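PDB 4W7W: cellulase from Xanthomonas axonopodis pv. citri, which probably hydrolyses beta-1,4-glucosidic bonds of cellulose as a glycoside hydrolase family 5 enzyme, and binds cello-oligosaccharide along the open mouth of a beta/alpha barrel. Local coordinates for residues Q103-A113 / K145-N156; L219-L227 / Q260-T269. All blocks are in the same frame, centred on the assembly; numbering follows the deposited sequence.

Contact 1: residues Q103-A113 / K145-N156; sequences QYLILDLHNYA and KAVIFGLMNEPN. With BGC (beta-D-glucopyranose), chain C.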
loop_
_atom_site.group_PDB
_atom_site.type_symbol
_atom_site.label_atom_id
_atom_site.label_comp_id
_atom_site.label_asym_id
_atom_site.label_seq_id
_atom_site.Cartn_x
_atom_site.Cartn_y
_atom_site.Cartn_z
ATOM N N GLN A 103 2.630 -16.334 -2.520
ATOM C CA GLN A 103 2.525 -14.875 -2.554
ATOM C C GLN A 103 3.099 -14.235 -1.302
ATOM O O GLN A 103 3.080 -14.806 -0.209
ATOM C CB GLN A 103 1.050 -14.459 -2.671
ATOM C CG GLN A 103 0.445 -14.818 -4.003
ATOM C CD GLN A 103 -1.070 -14.811 -4.020
ATOM O OE1 GLN A 103 -1.714 -15.194 -3.053
ATOM N NE2 GLN A 103 -1.646 -14.429 -5.150
ATOM N N TYR A 104 3.558 -13.009 -1.492
ATOM C CA TYR A 104 3.884 -12.103 -0.405
ATOM C C TYR A 104 2.630 -11.366 0.038
ATOM O O TYR A 104 1.730 -11.126 -0.771
ATOM C CB TYR A 104 4.916 -11.078 -0.878
ATOM C CG TYR A 104 6.236 -11.695 -1.262
ATOM C CD1 TYR A 104 7.232 -11.913 -0.307
ATOM C CD2 TYR A 104 6.488 -12.089 -2.568
ATOM C CE1 TYR A 104 8.445 -12.488 -0.647
ATOM C CE2 TYR A 104 7.702 -12.657 -2.921
ATOM C CZ TYR A 104 8.677 -12.852 -1.957
ATOM O OH TYR A 104 9.894 -13.411 -2.275
ATOM N N LEU A 105 2.578 -11.004 1.321
ATOM C CA LEU A 105 1.451 -10.295 1.891
ATOM C C LEU A 105 1.948 -9.008 2.500
ATOM O O LEU A 105 2.733 -9.020 3.448
ATOM C CB LEU A 105 0.776 -11.166 2.942
ATOM C CG LEU A 105 -0.533 -10.594 3.497
ATOM C CD1 LEU A 105 -1.638 -10.602 2.450
ATOM C CD2 LEU A 105 -0.976 -11.355 4.743
ATOM N N ILE A 106 1.496 -7.886 1.939
ATOM C CA ILE A 106 1.759 -6.571 2.524
ATOM C C ILE A 106 0.665 -6.261 3.535
ATOM O O ILE A 106 -0.512 -6.163 3.180
ATOM C CB ILE A 106 1.823 -5.450 1.479
ATOM C CG1 ILE A 106 2.910 -5.713 0.436
ATOM C CG2 ILE A 106 2.019 -4.108 2.164
ATOM C CD1 ILE A 106 2.752 -4.880 -0.815
ATOM N N LEU A 107 1.070 -6.096 4.790
ATOM C CA LEU A 107 0.157 -5.656 5.838
ATOM C C LEU A 107 0.050 -4.147 5.730
ATOM O O LEU A 107 1.001 -3.433 6.078
ATOM C CB LEU A 107 0.703 -6.063 7.204
ATOM C CG LEU A 107 0.885 -7.563 7.397
ATOM C CD1 LEU A 107 1.365 -7.846 8.816
ATOM C CD2 LEU A 107 -0.383 -8.343 7.073
ATOM N N ASP A 108 -1.076 -3.664 5.203
ATOM C CA ASP A 108 -1.293 -2.226 4.988
ATOM C C ASP A 108 -2.161 -1.673 6.099
ATOM O O ASP A 108 -3.361 -1.905 6.133
ATOM C CB ASP A 108 -1.962 -2.004 3.622
ATOM C CG ASP A 108 -2.699 -0.693 3.498
ATOM O OD1 ASP A 108 -2.362 0.291 4.188
ATOM O OD2 ASP A 108 -3.660 -0.708 2.676
ATOM N N LEU A 109 -1.517 -0.965 7.029
ATOM C CA LEU A 109 -2.234 -0.254 8.091
ATOM C C LEU A 109 -2.919 0.949 7.427
ATOM O O LEU A 109 -2.278 1.965 7.137
ATOM C CB LEU A 109 -1.274 0.193 9.186
ATOM C CG LEU A 109 -1.966 0.646 10.477
ATOM C CD1 LEU A 109 -2.535 -0.538 11.237
ATOM C CD2 LEU A 109 -0.975 1.398 11.346
ATOM N N HIS A 110 -4.202 0.799 7.109
ATOM C CA HIS A 110 -4.829 1.644 6.104
ATOM C C HIS A 110 -5.483 2.860 6.747
ATOM O O HIS A 110 -6.705 2.994 6.750
ATOM C CB HIS A 110 -5.816 0.823 5.288
ATOM C CG HIS A 110 -6.152 1.418 3.954
ATOM N ND1 HIS A 110 -5.417 1.147 2.819
ATOM C CD2 HIS A 110 -7.154 2.238 3.568
ATOM C CE1 HIS A 110 -5.965 1.767 1.790
ATOM N NE2 HIS A 110 -7.022 2.434 2.216
ATOM N N ASN A 111 -4.642 3.748 7.297
ATOM C CA ASN A 111 -5.128 4.701 8.291
ATOM C C ASN A 111 -4.897 6.179 8.045
ATOM O O ASN A 111 -5.361 6.980 8.846
ATOM C CB ASN A 111 -4.647 4.301 9.698
ATOM C CG ASN A 111 -5.619 3.387 10.356
ATOM O OD1 ASN A 111 -5.702 2.202 10.007
ATOM N ND2 ASN A 111 -6.451 3.942 11.224
ATOM N N TYR A 112 -4.200 6.587 6.982
ATOM C CA TYR A 112 -4.121 8.009 6.639
ATOM C C TYR A 112 -3.510 8.857 7.760
ATOM O O TYR A 112 -3.811 10.043 7.892
ATOM C CB TYR A 112 -5.489 8.568 6.229
ATOM C CG TYR A 112 -6.177 7.783 5.132
ATOM C CD1 TYR A 112 -5.930 8.057 3.811
ATOM C CD2 TYR A 112 -7.062 6.740 5.423
ATOM C CE1 TYR A 112 -6.548 7.348 2.795
ATOM C CE2 TYR A 112 -7.682 6.014 4.421
ATOM C CZ TYR A 112 -7.425 6.326 3.106
ATOM O OH TYR A 112 -8.051 5.613 2.105
ATOM N N ALA A 113 -2.624 8.242 8.537
ATOM C CA ALA A 113 -1.995 8.866 9.695
ATOM C C ALA A 113 -3.000 9.343 10.740
ATOM O O ALA A 113 -2.767 10.330 11.442
ATOM C CB ALA A 113 -1.039 9.980 9.269
ATOM N N LYS A 145 8.738 -14.783 6.294
ATOM C CA LYS A 145 9.409 -14.187 5.120
ATOM C C LYS A 145 8.446 -13.643 4.048
ATOM O O LYS A 145 8.794 -12.802 3.215
ATOM C CB LYS A 145 10.390 -15.185 4.485
ATOM C CG LYS A 145 11.702 -15.315 5.242
ATOM C CD LYS A 145 12.704 -16.191 4.503
ATOM C CE LYS A 145 14.132 -15.712 4.725
ATOM N NZ LYS A 145 14.454 -14.533 3.870
ATOM N N ALA A 146 7.237 -14.148 4.060
ATOM C CA ALA A 146 6.225 -13.676 3.141
ATOM C C ALA A 146 5.650 -12.311 3.520
ATOM O O ALA A 146 4.977 -11.702 2.684
ATOM C CB ALA A 146 5.095 -14.691 3.041
ATOM N N VAL A 147 5.866 -11.859 4.754
ATOM C CA VAL A 147 5.183 -10.663 5.234
ATOM C C VAL A 147 6.016 -9.410 5.015
ATOM O O VAL A 147 7.210 -9.381 5.349
ATOM C CB VAL A 147 4.807 -10.824 6.713
ATOM C CG1 VAL A 147 4.152 -9.552 7.227
ATOM C CG2 VAL A 147 3.888 -12.015 6.910
ATOM N N ILE A 148 5.361 -8.391 4.462
ATOM C CA ILE A 148 5.933 -7.073 4.222
ATOM C C ILE A 148 5.139 -6.080 5.073
ATOM O O ILE A 148 3.904 -6.188 5.170
ATOM C CB ILE A 148 5.837 -6.729 2.715
ATOM C CG1 ILE A 148 6.679 -7.706 1.888
ATOM C CG2 ILE A 148 6.243 -5.300 2.456
ATOM C CD1 ILE A 148 6.398 -7.664 0.406
ATOM N N PHE A 149 5.838 -5.129 5.705
ATOM C CA PHE A 149 5.179 -4.193 6.626
ATOM C C PHE A 149 4.897 -2.862 5.910
ATOM O O PHE A 149 5.811 -2.089 5.647
ATOM C CB PHE A 149 6.043 -3.953 7.854
ATOM C CG PHE A 149 6.367 -5.198 8.642
ATOM C CD1 PHE A 149 5.494 -6.263 8.764
ATOM C CD2 PHE A 149 7.556 -5.270 9.329
ATOM C CE1 PHE A 149 5.822 -7.365 9.539
ATOM C CE2 PHE A 149 7.888 -6.379 10.107
ATOM C CZ PHE A 149 7.005 -7.416 10.225
ATOM N N GLY A 150 3.626 -2.609 5.607
ATOM C CA GLY A 150 3.200 -1.343 4.997
ATOM C C GLY A 150 2.813 -0.353 6.074
ATOM O O GLY A 150 1.668 -0.322 6.539
ATOM N N LEU A 151 3.778 0.455 6.490
ATOM C CA LEU A 151 3.632 1.260 7.708
ATOM C C LEU A 151 2.358 2.076 7.827
ATOM O O LEU A 151 1.789 2.168 8.908
ATOM C CB LEU A 151 4.815 2.204 7.869
ATOM C CG LEU A 151 6.190 1.550 7.972
ATOM C CD1 LEU A 151 7.210 2.613 8.344
ATOM C CD2 LEU A 151 6.177 0.379 8.956
ATOM N N MET A 152 1.945 2.742 6.745
ATOM C CA MET A 152 0.783 3.607 6.854
ATOM C C MET A 152 0.261 3.974 5.490
ATOM O O MET A 152 0.999 4.518 4.666
ATOM C CB MET A 152 1.145 4.913 7.570
ATOM C CG MET A 152 -0.022 5.857 7.777
ATOM S SD MET A 152 -1.382 5.182 8.751
ATOM C CE MET A 152 -0.581 5.034 10.348
ATOM N N ASN A 153 -1.019 3.751 5.250
ATOM C CA ASN A 153 -1.606 4.184 3.995
ATOM C C ASN A 153 -1.746 5.701 3.965
ATOM O O ASN A 153 -2.440 6.270 4.811
ATOM C CB ASN A 153 -2.968 3.575 3.781
ATOM C CG ASN A 153 -3.519 3.948 2.433
ATOM O OD1 ASN A 153 -2.938 3.569 1.417
ATOM N ND2 ASN A 153 -4.600 4.697 2.398
ATOM N N GLU A 154 -1.141 6.338 2.961
ATOM C CA GLU A 154 -1.404 7.757 2.630
ATOM C C GLU A 154 -1.454 8.715 3.828
ATOM O O GLU A 154 -2.463 9.389 4.066
ATOM C CB GLU A 154 -2.669 7.886 1.780
ATOM C CG GLU A 154 -2.514 7.145 0.468
ATOM C CD GLU A 154 -3.644 7.389 -0.506
ATOM O OE1 GLU A 154 -4.566 8.148 -0.172
ATOM O OE2 GLU A 154 -3.586 6.797 -1.622
ATOM N N PRO A 155 -0.349 8.829 4.573
ATOM C CA PRO A 155 -0.274 9.944 5.514
ATOM C C PRO A 155 -0.566 11.264 4.797
ATOM O O PRO A 155 -0.186 11.448 3.646
ATOM C CB PRO A 155 1.187 9.923 5.983
ATOM C CG PRO A 155 1.707 8.558 5.645
ATOM C CD PRO A 155 0.952 8.169 4.397
ATOM N N ASN A 156 -1.246 12.166 5.487
ATOM C CA ASN A 156 -1.514 13.508 4.984
ATOM C C ASN A 156 -1.861 14.343 6.213
ATOM O O ASN A 156 -2.073 13.793 7.293
ATOM C CB ASN A 156 -2.666 13.484 3.977
ATOM C CG ASN A 156 -3.967 13.040 4.584
ATOM O OD1 ASN A 156 -4.242 11.821 4.732
ATOM N ND2 ASN A 156 -4.762 13.980 4.974
HETATM C C2 BGC C . -7.998 11.474 -1.676
HETATM C C3 BGC C . -7.809 10.096 -1.058
HETATM C C4 BGC C . -7.112 9.149 -2.029
HETATM C C5 BGC C . -5.841 9.798 -2.564
HETATM C C6 BGC C . -5.208 8.973 -3.669
HETATM C C1 BGC C . -6.660 11.980 -2.177
HETATM O O2 BGC C . -8.514 12.407 -0.721
HETATM O O3 BGC C . -9.084 9.559 -0.704
HETATM O O4 BGC C . -6.846 7.891 -1.406
HETATM O O5 BGC C . -6.134 11.071 -3.140
HETATM O O6 BGC C . -4.054 9.632 -4.200
HETATM O O HOH W 1 0.260 0.934 4.305
#

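Contact 2: residues L219-L227 / Q260-T269; sequences LAFEAHQYL and QKGFLGEFAT. With BGC (beta-D-glucopyranose), chain C.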
loop_
_atom_site.group_PDB
_atom_site.type_symbol
_atom_site.label_atom_id
_atom_site.label_comp_id
_atom_site.label_asym_id
_atom_site.label_seq_id
_atom_site.Cartn_x
_atom_site.Cartn_y
_atom_site.Cartn_z
ATOM N N LEU A 219 14.381 -1.550 3.355
ATOM C CA LEU A 219 13.353 -0.532 3.248
ATOM C C LEU A 219 13.057 -0.276 1.779
ATOM O O LEU A 219 13.953 -0.372 0.944
ATOM C CB LEU A 219 13.957 0.744 3.828
ATOM C CG LEU A 219 13.106 1.884 4.304
ATOM C CD1 LEU A 219 12.248 1.355 5.438
ATOM C CD2 LEU A 219 13.995 3.016 4.818
ATOM N N ALA A 220 11.821 0.114 1.494
ATOM C CA ALA A 220 11.477 0.714 0.201
ATOM C C ALA A 220 10.481 1.821 0.449
ATOM O O ALA A 220 9.723 1.776 1.415
ATOM C CB ALA A 220 10.928 -0.328 -0.771
ATOM N N PHE A 221 10.470 2.798 -0.450
ATOM C CA PHE A 221 9.572 3.928 -0.337
ATOM C C PHE A 221 8.319 3.646 -1.145
ATOM O O PHE A 221 8.382 3.362 -2.350
ATOM C CB PHE A 221 10.288 5.207 -0.773
ATOM C CG PHE A 221 11.313 5.607 0.233
ATOM C CD1 PHE A 221 10.955 6.359 1.330
ATOM C CD2 PHE A 221 12.606 5.097 0.175
ATOM C CE1 PHE A 221 11.869 6.648 2.328
ATOM C CE2 PHE A 221 13.533 5.383 1.169
ATOM C CZ PHE A 221 13.155 6.170 2.229
ATOM N N GLU A 222 7.185 3.726 -0.466
ATOM C CA GLU A 222 5.887 3.494 -1.080
ATOM C C GLU A 222 5.311 4.799 -1.593
ATOM O O GLU A 222 5.134 5.728 -0.811
ATOM C CB GLU A 222 4.936 2.885 -0.037
ATOM C CG GLU A 222 3.541 2.633 -0.589
ATOM C CD GLU A 222 2.617 1.987 0.413
ATOM O OE1 GLU A 222 3.120 1.280 1.311
ATOM O OE2 GLU A 222 1.378 2.174 0.271
ATOM N N ALA A 223 4.998 4.821 -2.889
ATOM C CA ALA A 223 4.304 5.937 -3.507
ATOM C C ALA A 223 3.009 5.412 -4.121
ATOM O O ALA A 223 2.892 4.218 -4.409
ATOM C CB ALA A 223 5.158 6.612 -4.570
ATOM N N HIS A 224 2.036 6.307 -4.272
ATOM C CA HIS A 224 0.780 6.008 -4.958
ATOM C C HIS A 224 0.659 6.936 -6.138
ATOM O O HIS A 224 1.163 8.055 -6.101
ATOM C CB HIS A 224 -0.427 6.218 -4.047
ATOM C CG HIS A 224 -0.463 5.272 -2.888
ATOM N ND1 HIS A 224 -1.501 5.242 -1.986
ATOM C CD2 HIS A 224 0.411 4.317 -2.497
ATOM C CE1 HIS A 224 -1.246 4.318 -1.072
ATOM N NE2 HIS A 224 -0.102 3.735 -1.369
ATOM N N GLN A 225 -0.012 6.499 -7.203
ATOM C CA GLN A 225 -0.194 7.380 -8.355
ATOM C C GLN A 225 -1.476 7.061 -9.094
ATOM O O GLN A 225 -1.659 5.981 -9.641
ATOM C CB GLN A 225 0.985 7.306 -9.327
ATOM C CG GLN A 225 0.939 8.383 -10.401
ATOM C CD GLN A 225 1.019 9.762 -9.803
ATOM O OE1 GLN A 225 1.950 10.072 -9.069
ATOM N NE2 GLN A 225 0.052 10.613 -10.118
ATOM N N TYR A 226 -2.346 8.062 -9.122
ATOM C CA TYR A 226 -3.569 8.043 -9.919
ATOM C C TYR A 226 -3.467 9.102 -11.012
ATOM O O TYR A 226 -2.624 10.000 -10.946
ATOM C CB TYR A 226 -4.776 8.265 -9.000
ATOM C CG TYR A 226 -5.009 7.109 -8.051
ATOM C CD1 TYR A 226 -5.727 5.995 -8.446
ATOM C CD2 TYR A 226 -4.504 7.122 -6.749
ATOM C CE1 TYR A 226 -5.944 4.931 -7.583
ATOM C CE2 TYR A 226 -4.719 6.046 -5.884
ATOM C CZ TYR A 226 -5.449 4.950 -6.310
ATOM O OH TYR A 226 -5.701 3.868 -5.507
ATOM N N LEU A 227 -4.296 8.965 -12.045
ATOM C CA LEU A 227 -4.064 9.690 -13.289
ATOM C C LEU A 227 -5.156 10.683 -13.660
ATOM O O LEU A 227 -5.126 11.244 -14.751
ATOM C CB LEU A 227 -3.868 8.698 -14.445
ATOM C CG LEU A 227 -2.708 7.702 -14.367
ATOM C CD1 LEU A 227 -2.454 7.035 -15.702
ATOM C CD2 LEU A 227 -1.446 8.297 -13.771
ATOM N N GLN A 260 17.979 4.072 -3.229
ATOM C CA GLN A 260 16.814 3.469 -2.578
ATOM C C GLN A 260 15.963 2.721 -3.599
ATOM O O GLN A 260 16.164 2.821 -4.818
ATOM C CB GLN A 260 15.975 4.546 -1.872
ATOM C CG GLN A 260 16.724 5.396 -0.847
ATOM C CD GLN A 260 17.302 4.564 0.280
ATOM O OE1 GLN A 260 16.628 3.744 0.874
ATOM N NE2 GLN A 260 18.578 4.765 0.566
ATOM N N LYS A 261 14.972 2.002 -3.069
ATOM C CA LYS A 261 14.004 1.250 -3.858
ATOM C C LYS A 261 12.614 1.801 -3.578
ATOM O O LYS A 261 12.351 2.302 -2.484
ATOM C CB LYS A 261 14.011 -0.221 -3.445
ATOM C CG LYS A 261 15.342 -0.908 -3.525
ATOM C CD LYS A 261 15.781 -1.064 -4.945
ATOM C CE LYS A 261 16.873 -2.117 -5.020
ATOM N NZ LYS A 261 17.185 -2.499 -6.409
ATOM N N GLY A 262 11.724 1.625 -4.555
ATOM C CA GLY A 262 10.350 2.099 -4.489
ATOM C C GLY A 262 9.330 1.013 -4.726
ATOM O O GLY A 262 9.621 -0.026 -5.322
ATOM N N PHE A 263 8.117 1.302 -4.295
ATOM C CA PHE A 263 7.013 0.369 -4.461
ATOM C C PHE A 263 5.762 1.168 -4.747
ATOM O O PHE A 263 5.454 2.095 -4.004
ATOM C CB PHE A 263 6.840 -0.460 -3.166
ATOM C CG PHE A 263 5.975 -1.664 -3.353
ATOM C CD1 PHE A 263 4.600 -1.554 -3.470
ATOM C CD2 PHE A 263 6.559 -2.928 -3.447
ATOM C CE1 PHE A 263 3.807 -2.674 -3.726
ATOM C CE2 PHE A 263 5.774 -4.043 -3.665
ATOM C CZ PHE A 263 4.399 -3.908 -3.841
ATOM N N LEU A 264 5.037 0.834 -5.823
ATOM C CA LEU A 264 3.831 1.569 -6.178
ATOM C C LEU A 264 2.667 0.878 -5.491
ATOM O O LEU A 264 2.075 -0.065 -6.016
ATOM C CB LEU A 264 3.664 1.653 -7.693
ATOM C CG LEU A 264 2.703 2.741 -8.174
ATOM C CD1 LEU A 264 3.161 4.156 -7.838
ATOM C CD2 LEU A 264 2.490 2.611 -9.682
ATOM N N GLY A 265 2.362 1.333 -4.277
ATOM C CA GLY A 265 1.399 0.612 -3.430
ATOM C C GLY A 265 -0.045 0.698 -3.874
ATOM O O GLY A 265 -0.854 -0.179 -3.550
ATOM N N GLU A 266 -0.374 1.775 -4.605
ATOM C CA GLU A 266 -1.661 1.902 -5.256
ATOM C C GLU A 266 -1.478 2.658 -6.553
ATOM O O GLU A 266 -0.733 3.638 -6.622
ATOM C CB GLU A 266 -2.690 2.688 -4.445
ATOM C CG GLU A 266 -3.064 2.065 -3.128
ATOM C CD GLU A 266 -4.163 2.815 -2.402
ATOM O OE1 GLU A 266 -4.854 3.681 -3.016
ATOM O OE2 GLU A 266 -4.328 2.535 -1.193
ATOM N N PHE A 267 -2.235 2.235 -7.553
ATOM C CA PHE A 267 -2.396 2.932 -8.823
ATOM C C PHE A 267 -3.596 2.267 -9.467
ATOM O O PHE A 267 -3.952 1.147 -9.125
ATOM C CB PHE A 267 -1.153 2.844 -9.732
ATOM C CG PHE A 267 -0.858 1.452 -10.293
ATOM C CD1 PHE A 267 -0.501 0.401 -9.466
ATOM C CD2 PHE A 267 -0.928 1.217 -11.649
ATOM C CE1 PHE A 267 -0.219 -0.850 -9.986
ATOM C CE2 PHE A 267 -0.633 -0.019 -12.172
ATOM C CZ PHE A 267 -0.282 -1.063 -11.346
ATOM N N ALA A 268 -4.222 2.961 -10.405
ATOM C CA ALA A 268 -5.366 2.425 -11.129
ATOM C C ALA A 268 -5.601 3.274 -12.344
ATOM O O ALA A 268 -5.247 4.459 -12.372
ATOM C CB ALA A 268 -6.621 2.435 -10.276
ATOM N N THR A 269 -6.251 2.661 -13.322
ATOM C CA THR A 269 -6.715 3.298 -14.549
ATOM C C THR A 269 -8.073 2.710 -14.885
ATOM O O THR A 269 -8.349 1.550 -14.571
ATOM C CB THR A 269 -5.709 3.069 -15.697
ATOM O OG1 THR A 269 -5.466 1.673 -15.872
ATOM C CG2 THR A 269 -4.395 3.764 -15.421
HETATM C C2 BGC C . -7.998 11.474 -1.676
HETATM C C3 BGC C . -7.809 10.096 -1.058
HETATM C C4 BGC C . -7.112 9.149 -2.029
HETATM C C5 BGC C . -5.841 9.798 -2.564
HETATM C C6 BGC C . -5.208 8.973 -3.669
HETATM C C1 BGC C . -6.660 11.980 -2.177
HETATM O O2 BGC C . -8.514 12.407 -0.721
HETATM O O3 BGC C . -9.084 9.559 -0.704
HETATM O O4 BGC C . -6.846 7.891 -1.406
HETATM O O5 BGC C . -6.134 11.071 -3.140
HETATM O O6 BGC C . -4.054 9.632 -4.200
HETATM O O HOH W 2 15.385 1.588 -0.283
HETATM O O HOH W 3 -6.249 6.973 -11.866
#

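Contact 1: residues Q103-A113 / K145-N156
Asn153 lays its amide flat against the imidazole of His110, the planes 10° apart, with ND2 3.3 Å from His110 CE1. That nitrogen also stands over one face of the Tyr112 ring, 3.3 Å from Tyr112 CE1, but here amide and ring are nearly perpendicular. With its CG anti to the backbone N (chi1 -176°), Asn153 runs alongside both rings, while Arg67 bonds its OD1. His110 ND1 donates to the syn lone pair of Asp108 OD2 at 2.6 Å, nearly in the ring plane, which fixes the rotation of the imidazole. Along the parallel strands 104-109 and 147-150 the packing is close: Leu107 CD1 meets Val147 CG1 at 3.6 Å on the helix-facing side, and Ile106 CG1 meets Ile148 CB at 3.8 Å inside the barrel. The start of the strands is looser, with Lys145 exposed and its chain leading away, and Tyr104 meeting two carbonyl oxygens with its ring edge. At the other end, in the Asn-Glu-Pro signature of family 5, Glu154 OE1 accepts a hydrogen bond from O4 of a bound beta-D-glucopyranose at 2.6 Å. This chemistry is consistent with the acid/base role of the corresponding glutamate in family relatives.

Contact 2: residues L219-L227 / Q260-T269
Glu266 leans across His224 and ends on the hydroxyl of Tyr226. Its CB lies 3.4 Å from Tyr226 OH and also touches the imidazole. CG, anti to the carbonyl carbon (chi1 -63°), sits over the face of the His224 ring, 3.7 Å from its centroid. CD follows at 3.5 Å from His224 CE1, so that carboxylate and imidazole stack with their planes 20° apart. At the tip the oxygens part company: OE1 accepts the hydrogen bond of Tyr226 OH at 2.6 Å, on its anti side and 24° out of the carboxylate plane, whereas OE2 makes a salt bridge to Arg67. The imidazole of His224 is held by NE2 to Glu222 OE2 at 2.7 Å and probably by ND1 to Glu154. Strands 219-226 and 262-268 are neighbours in the eight-stranded parallel barrel, joined by helix 243-258 in a beta-alpha-beta crossover. Their ladder is regular until Gly265; beyond it Gln225 N bonds to Glu266 O, a slip of one residue. In family 5 relatives the glutamate at the end of this strand is the nucleophile, and Glu266 occupies that place. Tyr226 also lines the sugar pocket, its CE1 edge resting on Ala268 CB at 3.7 Å and its CD2 side near O6 of the glucose. On the helix-facing side Leu264 CD1 touches the carbonyl oxygen of Ala223 at 3.4 Å. Gln225 O, turned to the CB of Phe267, is buried without a polar partner. At the strand starts a water ties Leu219 O to Gln260 OE1 and Lys261 N.

Contacts 1 and 2 are both buried pairings of adjacent parallel strands in the same closed barrel, and they share no strand. Their sugar-facing ends meet inside it: Glu154 OE2 and His224 ND1 are probably hydrogen-bonded at 2.6 Å, and Arg67 bonds Asn153 of contact 1 as well as Glu222 and Glu266 of contact 2. Contact 1 stacks a neutral amide on an imidazole and offers a carboxylate directly to the glucose; in contact 2 the carboxylates of Glu222 and Glu266 are tied to a histidine, a tyrosine and the arginine. Away from the pocket both turn apolar toward the surrounding helices, and only contact 1 has an exposed residue, at Lys145.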